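Local coordinates for protein gluconokinase (Sinorhizobium meliloti, PDB 3T61) that probably catalyses the ATP-dependent phosphorylation of D-gluconate to 6-phospho-D-gluconate, a step in carbohydrate acid metabolism, at residues A[158-161]-A[162-166]. Sequence-based numbering, arbitrary orientation.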
ATOM      1  N   VAL A 158       0.138  -5.881  25.989  1.00 33.35           N
ATOM      2  CA  VAL A 158      -1.156  -5.461  26.504  1.00 31.99           C
ATOM      3  C   VAL A 158      -2.198  -5.751  25.417  1.00 32.95           C
ATOM      4  O   VAL A 158      -2.072  -5.283  24.277  1.00 31.42           O
ATOM      5  CB  VAL A 158      -1.160  -3.951  26.823  1.00 31.43           C
ATOM      6  CG1 VAL A 158      -2.504  -3.524  27.394  1.00 30.35           C
ATOM      7  CG2 VAL A 158      -0.048  -3.634  27.797  1.00 32.89           C
ATOM      8  N   ALA A 159      -3.210  -6.544  25.763  1.00 31.46           N
ATOM      9  CA  ALA A 159      -4.263  -6.898  24.816  1.00 31.97           C
ATOM     10  C   ALA A 159      -5.511  -6.089  25.111  1.00 31.98           C
ATOM     11  O   ALA A 159      -5.884  -5.915  26.276  1.00 33.78           O
ATOM     12  CB  ALA A 159      -4.575  -8.398  24.898  1.00 28.23           C
ATOM     13  N   VAL A 160      -6.148  -5.582  24.060  1.00 29.58           N
ATOM     14  CA  VAL A 160      -7.364  -4.787  24.225  1.00 28.86           C
ATOM     15  C   VAL A 160      -8.388  -5.191  23.171  1.00 28.19           C
ATOM     16  O   VAL A 160      -8.072  -5.222  21.981  1.00 25.32           O
ATOM     17  CB  VAL A 160      -7.080  -3.282  24.083  1.00 28.63           C
ATOM     18  CG1 VAL A 160      -8.345  -2.483  24.410  1.00 29.43           C
ATOM     19  CG2 VAL A 160      -5.940  -2.879  25.001  1.00 26.89           C
ATOM     20  N   ASP A 161      -9.605  -5.511  23.614  1.00 25.52           N
ATOM     21  CA  ASP A 161     -10.670  -5.913  22.697  1.00 25.34           C
ATOM     22  C   ASP A 161     -11.211  -4.648  22.043  1.00 24.47           C
ATOM     23  O   ASP A 161     -11.302  -3.611  22.682  1.00 23.86           O
ATOM     24  CB  ASP A 161     -11.786  -6.640  23.457  1.00 24.99           C
ATOM     25  CG  ASP A 161     -12.664  -7.469  22.545  1.00 22.13           C
ATOM     26  OD1 ASP A 161     -13.444  -6.886  21.770  1.00 22.84           O
ATOM     27  OD2 ASP A 161     -12.560  -8.711  22.591  1.00 22.76           O
ATOM     28  N   VAL A 162     -11.570  -4.728  20.769  1.00 25.99           N
ATOM     29  CA  VAL A 162     -12.050  -3.545  20.057  1.00 27.07           C
ATOM     30  C   VAL A 162     -13.562  -3.299  20.068  1.00 27.93           C
ATOM     31  O   VAL A 162     -14.029  -2.273  19.565  1.00 25.72           O
ATOM     32  CB  VAL A 162     -11.567  -3.566  18.585  1.00 25.89           C
ATOM     33  CG1 VAL A 162     -10.058  -3.658  18.544  1.00 25.45           C
ATOM     34  CG2 VAL A 162     -12.200  -4.725  17.853  1.00 24.09           C
ATOM     35  N   ALA A 163     -14.325  -4.220  20.653  1.00 29.12           N
ATOM     36  CA  ALA A 163     -15.779  -4.074  20.695  1.00 30.05           C
ATOM     37  C   ALA A 163     -16.210  -3.074  21.767  1.00 30.14           C
ATOM     38  O   ALA A 163     -17.088  -3.358  22.573  1.00 31.38           O
ATOM     39  CB  ALA A 163     -16.433  -5.427  20.938  1.00 28.72           C
ATOM     40  N   GLN A 164     -15.574  -1.906  21.764  1.00 31.62           N
ATOM     41  CA  GLN A 164     -15.869  -0.836  22.716  1.00 32.52           C
ATOM     42  C   GLN A 164     -15.443   0.512  22.132  1.00 32.42           C
ATOM     43  O   GLN A 164     -14.729   0.559  21.139  1.00 31.86           O
ATOM     44  CB  GLN A 164     -15.150  -1.087  24.050  1.00 32.78           C
ATOM     45  CG  GLN A 164     -13.659  -1.408  23.954  1.00 33.74           C
ATOM     46  CD  GLN A 164     -13.030  -1.723  25.317  1.00 34.88           C
ATOM     47  OE1 GLN A 164     -12.035  -2.451  25.405  1.00 33.05           O
ATOM     48  NE2 GLN A 164     -13.599  -1.164  26.378  1.00 30.08           N
ATOM     49  N   PRO A 165     -15.891   1.627  22.732  1.00 32.73           N
ATOM     50  CA  PRO A 165     -15.514   2.947  22.213  1.00 33.19           C
ATOM     51  C   PRO A 165     -14.009   3.140  22.088  1.00 33.20           C
ATOM     52  O   PRO A 165     -13.236   2.673  22.937  1.00 31.34           O
ATOM     53  CB  PRO A 165     -16.132   3.907  23.224  1.00 33.43           C
ATOM     54  CG  PRO A 165     -17.368   3.173  23.647  1.00 35.26           C
ATOM     55  CD  PRO A 165     -16.881   1.751  23.815  1.00 32.21           C
ATOM     56  N   LEU A 166     -13.605   3.835  21.027  1.00 32.35           N
ATOM     57  CA  LEU A 166     -12.191   4.117  20.777  1.00 33.20           C
ATOM     58  C   LEU A 166     -11.507   4.762  21.980  1.00 32.85           C
ATOM     59  O   LEU A 166     -10.372   4.420  22.317  1.00 31.95           O
ATOM     60  CB  LEU A 166     -12.033   5.043  19.561  1.00 34.19           C
ATOM     61  CG  LEU A 166     -10.619   5.581  19.297  1.00 35.55           C
ATOM     62  CD1 LEU A 166      -9.656   4.428  19.028  1.00 30.69           C
ATOM     63  CD2 LEU A 166     -10.660   6.544  18.112  1.00 36.81           C
TER
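Beyond Asp161, the last residue of strand 157-161, the extended course of the chain ends at Val162, and an inverse gamma turn centred on Ala163 continues the bend, with a weak backbone bond from Gln164 N to Val162 O (2.7 Å); Pro165 then occupies the N-cap of helix 166-187. The side chain of Asp161 helps fix the exit from the strand: with CG anti to the backbone N (chi1 -161°), the carboxylate leans forward along the chain, and Asp161 OD1 accepts a hydrogen bond from Ala163 N, 3.0 Å away. This bond to the amide two residues on closes an Asx turn; it is nearly straight (166°) and uses the lone pair anti to the other oxygen. Gln164 has CG between its backbone N and carbonyl carbon (chi1 50°), which puts CG 3.5 Å from Asp161 O; beyond CG the chain runs extended, crossing Val160 at about a right angle. Without the carboxylate, as with an alanine at Asp161, the Ala163 amide would probably lose this acceptor and the turn be less firmly set. Around this strand-loop-helix junction, at an outermost strand of the chain's parallel sheet, Val160 and Gln164 pack on Ile169 of helix 166-187, Val162 and Ala163 meet Val123 of helix 121-132, and backbone hydrogen bonds between His118 and both Val160 and Val162 tie the chain to strand 113-118.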